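Local atomic coordinates of sarcosine oxidase (Pyrococcus horikoshii, PDB entry 1Y56), a protein that probably oxidises L-proline, as the FAD-binding beta subunit of a dehydrogenase complex that also carries FMN and ATP. Residues S67-W71 against F338-A343; V344-V348 against L359-Y364; S81-Y87 against N140-A146; G50-Q54 against M64-V68. One frame throughout, in Å; residues are numbered along the deposited sequence.

Interaction 1. Residues S67-W71 against F338-A343; sequences SVELW and FMMAPA. With FAD (flavin-adenine dinucleotide), chain I.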
# COMPACT_ATOMS: atom_id res chain seq x y z
N SER B 67 33.51 4.61 53.03
CA SER B 67 32.43 4.02 52.25
C SER B 67 32.12 2.61 52.73
O SER B 67 30.96 2.30 53.01
CB SER B 67 32.78 4.03 50.76
OG SER B 67 31.60 4.18 49.99
N VAL B 68 33.17 1.79 52.87
CA VAL B 68 33.01 0.42 53.38
C VAL B 68 32.35 0.37 54.77
O VAL B 68 31.55 -0.54 55.05
CB VAL B 68 34.33 -0.36 53.32
CG1 VAL B 68 34.20 -1.72 53.96
CG2 VAL B 68 34.76 -0.52 51.87
N GLU B 69 32.65 1.33 55.63
CA GLU B 69 31.97 1.39 56.93
C GLU B 69 30.48 1.58 56.71
O GLU B 69 29.66 0.93 57.37
CB GLU B 69 32.56 2.49 57.82
CG GLU B 69 33.93 2.14 58.40
CD GLU B 69 34.79 3.35 58.77
OE1 GLU B 69 36.03 3.16 58.84
OE2 GLU B 69 34.25 4.47 58.99
N LEU B 70 30.12 2.43 55.76
CA LEU B 70 28.71 2.67 55.47
C LEU B 70 28.03 1.46 54.81
O LEU B 70 26.86 1.18 55.05
CB LEU B 70 28.51 3.95 54.66
CG LEU B 70 28.93 5.26 55.34
CD1 LEU B 70 28.92 6.39 54.34
CD2 LEU B 70 28.02 5.59 56.51
N TRP B 71 28.78 0.75 53.97
CA TRP B 71 28.29 -0.51 53.42
C TRP B 71 27.98 -1.54 54.52
O TRP B 71 26.92 -2.14 54.50
CB TRP B 71 29.27 -1.09 52.39
CG TRP B 71 29.23 -0.40 51.06
CD1 TRP B 71 30.25 0.31 50.47
CD2 TRP B 71 28.13 -0.35 50.15
NE1 TRP B 71 29.84 0.79 49.25
CE2 TRP B 71 28.54 0.41 49.03
CE3 TRP B 71 26.83 -0.87 50.17
CZ2 TRP B 71 27.70 0.65 47.94
CZ3 TRP B 71 25.99 -0.62 49.09
CH2 TRP B 71 26.43 0.14 47.99
N PHE B 338 29.98 2.96 41.86
CA PHE B 338 29.04 2.22 42.70
C PHE B 338 29.56 2.07 44.14
O PHE B 338 28.87 2.43 45.09
CB PHE B 338 28.69 0.86 42.09
CG PHE B 338 28.14 -0.13 43.07
CD1 PHE B 338 28.87 -1.26 43.43
CD2 PHE B 338 26.87 0.04 43.62
CE1 PHE B 338 28.35 -2.20 44.34
CE2 PHE B 338 26.35 -0.89 44.54
CZ PHE B 338 27.08 -2.01 44.89
N MET B 339 30.79 1.58 44.27
CA MET B 339 31.44 1.44 45.57
C MET B 339 31.55 2.75 46.35
O MET B 339 31.43 2.76 47.57
CB MET B 339 32.81 0.79 45.40
CG MET B 339 33.79 1.53 44.53
SD MET B 339 35.33 0.59 44.36
CE MET B 339 35.07 -0.39 42.87
N MET B 340 31.73 3.86 45.65
CA MET B 340 31.90 5.15 46.32
C MET B 340 30.60 5.73 46.89
O MET B 340 30.62 6.53 47.83
CB MET B 340 32.51 6.17 45.36
CG MET B 340 34.00 6.05 45.18
SD MET B 340 34.66 7.26 44.02
CE MET B 340 34.35 8.79 44.90
N ALA B 341 29.47 5.31 46.31
CA ALA B 341 28.20 6.01 46.47
C ALA B 341 27.82 6.38 47.90
O ALA B 341 27.54 7.55 48.16
CB ALA B 341 27.07 5.23 45.79
N PRO B 342 27.83 5.41 48.84
CA PRO B 342 27.48 5.71 50.23
C PRO B 342 28.29 6.86 50.80
O PRO B 342 27.73 7.73 51.48
CB PRO B 342 27.85 4.42 50.95
CG PRO B 342 27.62 3.40 49.96
CD PRO B 342 28.15 3.98 48.70
N ALA B 343 29.59 6.86 50.52
CA ALA B 343 30.44 7.95 50.96
C ALA B 343 30.17 9.27 50.23
O ALA B 343 30.13 10.32 50.87
CB ALA B 343 31.90 7.56 50.86
PA FAD I . 23.77 5.97 36.78
O1A FAD I . 23.90 5.94 35.28
O2A FAD I . 23.54 4.67 37.50
O5B FAD I . 22.65 7.04 37.17
C5B FAD I . 22.42 8.20 36.38
C4B FAD I . 20.92 8.27 36.15
O4B FAD I . 20.58 9.57 35.68
C3B FAD I . 20.43 7.28 35.10
O3B FAD I . 19.55 6.31 35.72
C2B FAD I . 19.70 8.13 34.07
O2B FAD I . 18.42 7.64 33.71
C1B FAD I . 19.48 9.43 34.80
N9A FAD I . 19.35 10.57 33.86
C8A FAD I . 20.14 10.87 32.81
N7A FAD I . 19.64 11.98 32.21
C5A FAD I . 18.54 12.36 32.90
C6A FAD I . 17.64 13.40 32.77
N6A FAD I . 17.78 14.32 31.78
N1A FAD I . 16.62 13.51 33.65
C2A FAD I . 16.47 12.61 34.65
N3A FAD I . 17.32 11.59 34.80
C4A FAD I . 18.37 11.46 33.94
N1 FAD I . 31.35 0.51 39.83
C2 FAD I . 31.82 -0.04 40.97
O2 FAD I . 31.96 0.69 41.96
N3 FAD I . 32.13 -1.35 41.07
C4 FAD I . 32.00 -2.20 40.03
O4 FAD I . 32.29 -3.41 40.15
C4X FAD I . 31.54 -1.71 38.82
N5 FAD I . 31.38 -2.50 37.72
C5X FAD I . 30.91 -1.98 36.56
C6 FAD I . 30.75 -2.83 35.45
C7 FAD I . 30.27 -2.33 34.24
C7M FAD I . 30.11 -3.26 33.06
C8 FAD I . 29.94 -0.97 34.14
C8M FAD I . 29.43 -0.39 32.88
C9 FAD I . 30.10 -0.12 35.24
C9A FAD I . 30.57 -0.61 36.45
N10 FAD I . 30.71 0.23 37.50
C10 FAD I . 31.20 -0.26 38.73
C1' FAD I . 30.38 1.64 37.35
C2' FAD I . 29.11 1.98 38.08
O2' FAD I . 28.04 1.34 37.39
C3' FAD I . 28.90 3.48 38.01
O3' FAD I . 30.06 4.14 38.52
C4' FAD I . 27.68 3.86 38.81
O4' FAD I . 26.51 3.18 38.34
C5' FAD I . 27.44 5.36 38.74
O5' FAD I . 26.17 5.57 39.33
P FAD I . 25.37 6.89 38.97
O1P FAD I . 26.35 8.03 39.05
O2P FAD I . 24.11 6.87 39.79
O3P FAD I . 25.09 6.65 37.40
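Ser67 and Ala343 mark the nearest backbone approach, CA to CA 4.6 Å, where the helical segments 67-71 and 338-343 cross almost at right angles (84°) with their axes 7.8 Å apart. The carbonyl oxygen of Met339 is the polar centre of the crossing. The helix is kinked at Pro342, and neither Pro342 N nor Ala343 N bonds to the turn before; Met339 O accepts from two side chains. Ser67 OG donates to Met339 O from within the carbonyl plane at 2.8 Å, and Trp71 NE1 reaches the same oxygen at 3.0 Å with a nearly straight N-H (169°). Ser67 sits as a knob among Met339, Met340, Pro342 and Ala343, its hydroxyl donating to Met339 O and weakly accepting from Ala343 N, 3.4 Å from OG. Helix 337-354 begins here at the flavin of this FAD-dependent oxidoreductase: Met339 N donates to FAD O2 at 2.7 Å, and the positive end of the helix dipole is likely to favour negative charge on the pyrimidine side of the reduced ring. With Trp71 CG anti to the carbonyl carbon (chi1 -76°), the indole lies across the proline, and Pro342 CG stands over its five-membered ring, 3.6 Å from the centroid, as a CH-pi contact. Farther out, Trp71 CH2 meets Phe338 CE2 at 3.6 Å, the two ring planes inclined at an oblique angle. Leu70 CB lies against Pro342 CB, while Phe155 and Ala151 of helix 148-161 also touch the indole.

Interaction 2. Residues V344-V348 against L359-Y364; sequences VGEMV and LPVEWY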
# COMPACT_ATOMS: atom_id res chain seq x y z
N VAL B 344 29.98 9.24 48.91
CA VAL B 344 29.72 10.52 48.22
C VAL B 344 28.37 11.10 48.66
O VAL B 344 28.19 12.32 48.68
CB VAL B 344 29.86 10.49 46.67
CG1 VAL B 344 30.94 9.52 46.24
CG2 VAL B 344 28.55 10.20 45.98
N GLY B 345 27.43 10.21 49.02
CA GLY B 345 26.15 10.63 49.56
C GLY B 345 26.43 11.49 50.78
O GLY B 345 26.02 12.66 50.84
N GLU B 346 27.16 10.91 51.72
CA GLU B 346 27.60 11.62 52.92
C GLU B 346 28.29 12.96 52.60
O GLU B 346 27.91 13.98 53.15
CB GLU B 346 28.53 10.72 53.75
CG GLU B 346 28.68 11.12 55.20
CD GLU B 346 29.54 10.13 55.98
OE1 GLU B 346 28.95 9.29 56.72
OE2 GLU B 346 30.79 10.17 55.84
N MET B 347 29.28 12.95 51.71
CA MET B 347 29.99 14.18 51.33
C MET B 347 29.08 15.27 50.77
O MET B 347 29.12 16.41 51.23
CB MET B 347 31.07 13.87 50.29
CG MET B 347 32.36 13.33 50.85
SD MET B 347 33.32 12.63 49.50
CE MET B 347 34.97 12.95 50.08
N VAL B 348 28.27 14.92 49.76
CA VAL B 348 27.38 15.87 49.10
C VAL B 348 26.39 16.44 50.11
O VAL B 348 26.19 17.64 50.16
CB VAL B 348 26.65 15.24 47.88
CG1 VAL B 348 25.55 16.16 47.34
CG2 VAL B 348 27.64 14.90 46.77
N LEU B 359 35.51 14.09 55.11
CA LEU B 359 36.41 13.53 54.08
C LEU B 359 37.03 14.60 53.16
O LEU B 359 36.52 15.72 53.07
CB LEU B 359 35.66 12.50 53.23
CG LEU B 359 35.26 11.04 53.56
CD1 LEU B 359 36.43 10.15 54.06
CD2 LEU B 359 34.06 11.00 54.51
N PRO B 360 38.12 14.24 52.45
CA PRO B 360 38.83 15.13 51.52
C PRO B 360 38.14 15.29 50.15
O PRO B 360 38.70 14.89 49.12
CB PRO B 360 40.18 14.43 51.35
CG PRO B 360 39.86 13.01 51.49
CD PRO B 360 38.78 12.93 52.53
N VAL B 361 36.95 15.89 50.15
CA VAL B 361 36.15 16.07 48.93
C VAL B 361 36.85 16.92 47.87
O VAL B 361 36.56 16.78 46.68
CB VAL B 361 34.72 16.64 49.25
CG1 VAL B 361 34.78 18.10 49.64
CG2 VAL B 361 33.76 16.44 48.10
N GLU B 362 37.79 17.76 48.29
CA GLU B 362 38.46 18.68 47.35
C GLU B 362 39.34 17.99 46.29
O GLU B 362 39.64 18.58 45.26
CB GLU B 362 39.19 19.83 48.07
CG GLU B 362 40.31 19.42 49.03
CD GLU B 362 39.80 18.82 50.35
OE1 GLU B 362 40.60 18.11 51.02
OE2 GLU B 362 38.61 19.04 50.72
N TRP B 363 39.71 16.74 46.53
CA TRP B 363 40.41 15.92 45.52
C TRP B 363 39.60 15.83 44.23
O TRP B 363 40.16 15.77 43.14
CB TRP B 363 40.68 14.52 46.07
CG TRP B 363 41.54 13.65 45.21
CD1 TRP B 363 41.12 12.59 44.45
CD2 TRP B 363 42.96 13.72 45.04
NE1 TRP B 363 42.20 12.01 43.81
CE2 TRP B 363 43.34 12.68 44.16
CE3 TRP B 363 43.96 14.56 45.55
CZ2 TRP B 363 44.66 12.47 43.76
CZ3 TRP B 363 45.28 14.35 45.16
CH2 TRP B 363 45.61 13.32 44.27
N TYR B 364 38.27 15.82 44.39
CA TYR B 364 37.31 15.67 43.29
C TYR B 364 36.79 17.02 42.80
O TYR B 364 35.67 17.11 42.29
CB TYR B 364 36.15 14.76 43.72
CG TYR B 364 36.60 13.51 44.44
CD1 TYR B 364 36.40 13.35 45.81
CD2 TYR B 364 37.26 12.49 43.75
CE1 TYR B 364 36.84 12.20 46.48
CE2 TYR B 364 37.71 11.34 44.41
CZ TYR B 364 37.49 11.20 45.76
OH TYR B 364 37.94 10.06 46.38
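Met347 carries this contact almost alone, reaching out from helix 337-354 into the bend of residues 359-364, where a short 3-10 turn spans 361-363. Its CB points toward that bend, and CG, anti to the carbonyl carbon (chi1 -81°), passes Leu359 CB at 4.2 Å. The nearly straight second torsion carries SD onward to lie 4.1 Å from Val361 CG2, the two side chains running antiparallel alongside one another. At the tip, CE meets three residues: it rests on Leu359 CB, lies 3.5 Å from Val361 CA and 3.8 Å from Val361 CB, and approaches Tyr364 CE1 to 4.1 Å at the edge of the phenol ring, near its plane. An alanine in place of Met347 would lack everything beyond CB, and a gap would probably open between Leu359, Val361 and Tyr364, setting the bend less firmly against the helix. One residue earlier, Glu346 crosses Leu359 at about a right angle, OE2 lying 3.6 Å from Leu359 CD2; its charge is met by Arg66 of helix 58-78, which forms a salt bridge with OE1. Tyr364 turns its hydroxyl to Asn60 OD1. Across the two segments, then, the contact is apolar, and its polar ends are tied to helix 58-78. Pro360 is the centre of an inverse gamma turn that directs the chain from Leu359 into the 3-10 turn. Beyond helix 337-354 the chain thus reverses and packs a 3-10 turn against that same helix and helix 58-78.

Interaction 3. Residues S81-Y87 against N140-A146; sequences SFKQTGY and NPTDGKA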
# COMPACT_ATOMS: atom_id res chain seq x y z
N SER B 81 22.58 -7.11 52.07
CA SER B 81 23.58 -8.12 51.70
C SER B 81 24.83 -7.60 50.98
O SER B 81 24.80 -7.22 49.81
CB SER B 81 22.92 -9.25 50.88
OG SER B 81 23.88 -10.01 50.20
N PHE B 82 25.93 -7.61 51.73
CA PHE B 82 27.22 -7.13 51.29
C PHE B 82 28.27 -8.05 51.89
O PHE B 82 28.64 -7.91 53.06
CB PHE B 82 27.41 -5.67 51.73
CG PHE B 82 28.85 -5.26 51.91
CD1 PHE B 82 29.78 -5.42 50.88
CD2 PHE B 82 29.27 -4.68 53.12
CE1 PHE B 82 31.12 -5.02 51.05
CE2 PHE B 82 30.60 -4.29 53.31
CZ PHE B 82 31.53 -4.46 52.27
N LYS B 83 28.72 -9.02 51.09
CA LYS B 83 29.67 -10.02 51.56
C LYS B 83 31.10 -9.48 51.46
O LYS B 83 31.54 -9.07 50.39
CB LYS B 83 29.56 -11.36 50.78
CG LYS B 83 28.15 -11.98 50.54
CD LYS B 83 27.13 -11.86 51.70
CE LYS B 83 27.37 -12.85 52.85
NZ LYS B 83 27.03 -14.27 52.52
N GLN B 84 31.82 -9.48 52.58
CA GLN B 84 33.21 -9.05 52.59
C GLN B 84 34.12 -10.21 52.23
O GLN B 84 34.75 -10.81 53.09
CB GLN B 84 33.59 -8.46 53.95
CG GLN B 84 33.12 -7.02 54.15
CD GLN B 84 33.56 -6.43 55.47
OE1 GLN B 84 34.23 -5.40 55.52
NE2 GLN B 84 33.20 -7.10 56.56
N THR B 85 34.18 -10.54 50.94
CA THR B 85 34.96 -11.68 50.49
C THR B 85 36.36 -11.29 50.01
O THR B 85 37.14 -12.16 49.60
CB THR B 85 34.26 -12.44 49.35
OG1 THR B 85 34.14 -11.58 48.20
CG2 THR B 85 32.88 -12.92 49.78
N GLY B 86 36.68 -10.00 50.08
CA GLY B 86 38.00 -9.50 49.68
C GLY B 86 38.14 -9.14 48.20
O GLY B 86 37.23 -9.39 47.40
N TYR B 87 39.27 -8.53 47.88
CA TYR B 87 39.71 -8.24 46.51
C TYR B 87 41.11 -8.77 46.41
O TYR B 87 41.91 -8.60 47.32
CB TYR B 87 39.81 -6.75 46.28
CG TYR B 87 38.87 -6.09 45.30
CD1 TYR B 87 39.36 -5.51 44.13
CD2 TYR B 87 37.50 -5.98 45.56
CE1 TYR B 87 38.52 -4.86 43.24
CE2 TYR B 87 36.64 -5.33 44.67
CZ TYR B 87 37.16 -4.77 43.51
OH TYR B 87 36.34 -4.12 42.62
N ASN B 140 43.22 -7.74 50.34
CA ASN B 140 42.56 -7.10 51.47
C ASN B 140 41.25 -7.80 51.79
O ASN B 140 40.35 -7.85 50.94
CB ASN B 140 42.34 -5.60 51.25
CG ASN B 140 41.73 -4.91 52.46
OD1 ASN B 140 42.42 -4.25 53.23
ND2 ASN B 140 40.43 -5.06 52.64
N PRO B 141 41.12 -8.33 53.02
CA PRO B 141 39.93 -9.12 53.35
C PRO B 141 38.67 -8.30 53.65
O PRO B 141 37.59 -8.87 53.73
CB PRO B 141 40.38 -9.93 54.58
CG PRO B 141 41.45 -9.09 55.22
CD PRO B 141 42.07 -8.23 54.15
N THR B 142 38.78 -6.98 53.78
CA THR B 142 37.59 -6.16 54.04
C THR B 142 36.96 -5.50 52.80
O THR B 142 36.00 -4.75 52.93
CB THR B 142 37.84 -5.09 55.12
OG1 THR B 142 39.00 -4.34 54.79
CG2 THR B 142 38.03 -5.74 56.46
N ASP B 143 37.50 -5.77 51.61
CA ASP B 143 36.81 -5.44 50.36
C ASP B 143 35.74 -6.50 50.11
O ASP B 143 35.82 -7.62 50.64
CB ASP B 143 37.78 -5.39 49.17
CG ASP B 143 38.85 -4.30 49.31
OD1 ASP B 143 39.97 -4.52 48.80
OD2 ASP B 143 38.60 -3.24 49.93
N GLY B 144 34.73 -6.17 49.32
CA GLY B 144 33.63 -7.09 49.11
C GLY B 144 32.85 -6.83 47.85
O GLY B 144 33.29 -6.10 46.96
N LYS B 145 31.68 -7.44 47.78
CA LYS B 145 30.80 -7.34 46.64
C LYS B 145 29.36 -7.28 47.12
O LYS B 145 29.04 -7.77 48.19
CB LYS B 145 31.03 -8.51 45.69
CG LYS B 145 31.29 -9.81 46.37
CD LYS B 145 31.37 -10.94 45.39
CE LYS B 145 31.01 -12.23 46.08
NZ LYS B 145 31.54 -13.37 45.34
N ALA B 146 28.50 -6.63 46.33
CA ALA B 146 27.08 -6.45 46.65
C ALA B 146 26.35 -6.31 45.32
O ALA B 146 26.99 -5.97 44.32
CB ALA B 146 26.88 -5.21 47.49
O HOH W 1 37.53 -11.39 53.29
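Lys83 and Lys145 pair as an antiparallel hydrogen-bonded couple: Lys145 N gives a good bond to Lys83 O at 3.1 Å, while the return bond from Lys83 N to Lys145 O is weak. Past this short ladder the register slips by one, and Gly86 N donates to Asp143 O at 2.6 Å, coming from above the carbonyl plane. A second ladder follows, Tyr87 and Asn140 exchanging two weak backbone bonds at the start of the type I turn 140-143. Between the two segments a water donates to both Gln84 O, at 2.8 Å, and Pro141 O, at 2.6 Å, bridging two acceptors. Phe82, its CG anti to the backbone N (chi1 154°), sends CE1 to Gly144 CA at 3.8 Å and sets Lys145 O at the ring edge; a side chain on Gly144 would collide with this ring and with Lys83 O. Replacing Phe82 by a serine would probably open a gap over Gly144 and leave Trp71 of helix 58-78 without the ring it meets. The polar side-chain ends find partners beyond the pair. Lys145 NZ is bonded to Asn239 O, Gln254 O and Thr253 OG1, and Thr85 OG1 to Asn239 O. Asp143 OD2 accepts from Gln53 N, its OD1 from Gln54 NE2, and Tyr87 OH bonds Gly50 O. Tyr87 CB touches Asp143 OD1 at 3.4 Å, with ring and carboxylate nearly perpendicular (84°). Modest main-chain bonds thus join the segments; Asp143, Tyr87 and Thr142, whose OG1 meets Gln53 NE2, tie them to loop 50-54 and are likely to steady it beside the flavin, while Lys145 and Thr85 bind the other side.

Interaction 4. Residues G50-Q54 against M64-V68; sequences GIRQQ and MKRSV. With FAD (flavin-adenine dinucleotide), chain I.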
# COMPACT_ATOMS: atom_id res chain seq x y z
N GLY B 50 31.17 -4.11 42.77
CA GLY B 50 31.92 -3.18 43.69
C GLY B 50 33.04 -4.00 44.26
O GLY B 50 33.47 -4.91 43.56
N ILE B 51 33.54 -3.78 45.48
CA ILE B 51 33.54 -2.59 46.31
C ILE B 51 34.95 -2.77 46.90
O ILE B 51 35.30 -3.85 47.35
CB ILE B 51 32.54 -2.64 47.50
CG1 ILE B 51 31.08 -2.68 47.03
CG2 ILE B 51 32.74 -1.42 48.42
CD1 ILE B 51 30.06 -2.69 48.15
N ARG B 52 35.74 -1.71 46.90
CA ARG B 52 37.17 -1.83 47.03
C ARG B 52 37.73 -0.64 47.78
O ARG B 52 37.25 0.49 47.62
CB ARG B 52 37.74 -1.84 45.62
CG ARG B 52 39.09 -2.45 45.47
CD ARG B 52 39.93 -1.70 44.41
NE ARG B 52 39.18 -1.26 43.22
CZ ARG B 52 39.53 -0.24 42.44
NH1 ARG B 52 38.77 0.07 41.40
NH2 ARG B 52 40.62 0.47 42.70
N GLN B 53 38.76 -0.88 48.60
CA GLN B 53 39.49 0.21 49.28
C GLN B 53 40.94 0.32 48.78
O GLN B 53 41.68 1.20 49.21
CB GLN B 53 39.49 0.03 50.80
CG GLN B 53 38.13 0.01 51.46
CD GLN B 53 38.14 -0.74 52.78
OE1 GLN B 53 38.07 -0.12 53.85
NE2 GLN B 53 38.23 -2.07 52.72
N GLN B 54 41.33 -0.59 47.89
CA GLN B 54 42.69 -0.62 47.34
C GLN B 54 42.87 0.38 46.19
O GLN B 54 42.84 0.03 45.02
CB GLN B 54 43.09 -2.04 46.94
CG GLN B 54 43.16 -3.01 48.10
CD GLN B 54 43.58 -4.40 47.68
OE1 GLN B 54 44.70 -4.61 47.21
NE2 GLN B 54 42.68 -5.37 47.84
N MET B 64 36.98 5.48 50.48
CA MET B 64 36.56 4.09 50.40
C MET B 64 36.56 3.36 51.74
O MET B 64 35.70 2.51 51.99
CB MET B 64 37.37 3.33 49.34
CG MET B 64 36.91 3.63 47.92
SD MET B 64 35.09 3.73 47.74
CE MET B 64 34.62 2.05 48.18
N LYS B 65 37.52 3.69 52.61
CA LYS B 65 37.51 3.19 53.98
C LYS B 65 36.19 3.61 54.61
O LYS B 65 35.45 2.78 55.16
CB LYS B 65 38.68 3.76 54.79
CG LYS B 65 38.89 3.05 56.12
CD LYS B 65 39.23 4.01 57.27
CE LYS B 65 40.19 3.36 58.29
NZ LYS B 65 39.80 2.02 58.84
N ARG B 66 35.87 4.89 54.51
CA ARG B 66 34.62 5.36 55.05
C ARG B 66 33.46 4.65 54.36
O ARG B 66 32.55 4.14 55.02
CB ARG B 66 34.51 6.86 54.88
CG ARG B 66 33.22 7.43 55.38
CD ARG B 66 33.08 7.16 56.83
NE ARG B 66 31.78 7.60 57.29
CZ ARG B 66 31.09 7.00 58.26
NH1 ARG B 66 31.58 5.93 58.86
NH2 ARG B 66 29.91 7.48 58.61
N SER B 67 33.51 4.61 53.03
CA SER B 67 32.43 4.02 52.25
C SER B 67 32.12 2.61 52.73
O SER B 67 30.96 2.30 53.01
CB SER B 67 32.78 4.03 50.76
OG SER B 67 31.60 4.18 49.99
N VAL B 68 33.17 1.79 52.87
CA VAL B 68 33.01 0.42 53.38
C VAL B 68 32.35 0.37 54.77
O VAL B 68 31.55 -0.54 55.05
CB VAL B 68 34.33 -0.36 53.32
CG1 VAL B 68 34.20 -1.72 53.96
CG2 VAL B 68 34.76 -0.52 51.87
PA FAD I . 23.77 5.97 36.78
O1A FAD I . 23.90 5.94 35.28
O2A FAD I . 23.54 4.67 37.50
O5B FAD I . 22.65 7.04 37.17
C5B FAD I . 22.42 8.20 36.38
C4B FAD I . 20.92 8.27 36.15
O4B FAD I . 20.58 9.57 35.68
C3B FAD I . 20.43 7.28 35.10
O3B FAD I . 19.55 6.31 35.72
C2B FAD I . 19.70 8.13 34.07
O2B FAD I . 18.42 7.64 33.71
C1B FAD I . 19.48 9.43 34.80
N9A FAD I . 19.35 10.57 33.86
C8A FAD I . 20.14 10.87 32.81
N7A FAD I . 19.64 11.98 32.21
C5A FAD I . 18.54 12.36 32.90
C6A FAD I . 17.64 13.40 32.77
N6A FAD I . 17.78 14.32 31.78
N1A FAD I . 16.62 13.51 33.65
C2A FAD I . 16.47 12.61 34.65
N3A FAD I . 17.32 11.59 34.80
C4A FAD I . 18.37 11.46 33.94
N1 FAD I . 31.35 0.51 39.83
C2 FAD I . 31.82 -0.04 40.97
O2 FAD I . 31.96 0.69 41.96
N3 FAD I . 32.13 -1.35 41.07
C4 FAD I . 32.00 -2.20 40.03
O4 FAD I . 32.29 -3.41 40.15
C4X FAD I . 31.54 -1.71 38.82
N5 FAD I . 31.38 -2.50 37.72
C5X FAD I . 30.91 -1.98 36.56
C6 FAD I . 30.75 -2.83 35.45
C7 FAD I . 30.27 -2.33 34.24
C7M FAD I . 30.11 -3.26 33.06
C8 FAD I . 29.94 -0.97 34.14
C8M FAD I . 29.43 -0.39 32.88
C9 FAD I . 30.10 -0.12 35.24
C9A FAD I . 30.57 -0.61 36.45
N10 FAD I . 30.71 0.23 37.50
C10 FAD I . 31.20 -0.26 38.73
C1' FAD I . 30.38 1.64 37.35
C2' FAD I . 29.11 1.98 38.08
O2' FAD I . 28.04 1.34 37.39
C3' FAD I . 28.90 3.48 38.01
O3' FAD I . 30.06 4.14 38.52
C4' FAD I . 27.68 3.86 38.81
O4' FAD I . 26.51 3.18 38.34
C5' FAD I . 27.44 5.36 38.74
O5' FAD I . 26.17 5.57 39.33
P FAD I . 25.37 6.89 38.97
O1P FAD I . 26.35 8.03 39.05
O2P FAD I . 24.11 6.87 39.79
O3P FAD I . 25.09 6.65 37.40
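Gln53 lies across Val68 at about a right angle where the loop 50-54 meets helix 58-78: Gln53 CG packs on Val68 CG2 at 3.4 Å, with Met64 O about as near on the preceding turn. With Gln53 CG beside the backbone N (chi1 -60°) and the chain extended beyond it, the amide passes over the helix until OE1 stands 3.4 Å from Lys65 CA; NE2 is held by Thr142 OG1, and the backbone N of Gln53 by Asp143 OD2. Met64 does the opposite. Its chain folds at chi2 and chi3 (-41° and -63°), curling back under the loop, with CB and CG as well as CE against Arg52 O. The same methyl also faces Ile51 CG2 at 4.0 Å, and Val68 CG2 approaches that branch from the next turn at 4.1 Å. Beyond this tightly packed part the contact thins toward the partly exposed Lys65, which brushes Gln53 OE1 with its CB and CG before its amine leads away to Gly111 O. Arg52 likewise points away from the helix, its NH2 bonded to Gln54 O at 3.2 Å in the guanidinium plane. At the other end Gly50, with positive phi and a cis peptide after it, donates its N to FAD O4 at 2.9 Å: helix 58-78 backs a loop that borders the pyrimidine side of the flavin pocket.

How the interactions relate
Along the chain, interaction 4 closes first; its helical segment on helix 58-78 overlaps interaction 1 at Ser67 and Val68, and interaction 3 lies within the long excursion that interaction 1 closes. Interaction 2 comes last. Interactions 1 and 4 are 6 Å apart between centres and both touch FAD, at O2 and O4 of the same pyrimidine ring. Interaction 3, 9 Å from interaction 4, joins it through Asp143 and Gly144 bonded to Gln53 and Ile51. Interaction 2 shares helix 337-354 with interaction 1 and reaches interaction 4 by the Glu346-Arg66 salt bridge, but keeps about 14 Å between nearest atoms from interaction 3. Helices 58-78 and 337-354 thus directly carry every contact except interaction 3.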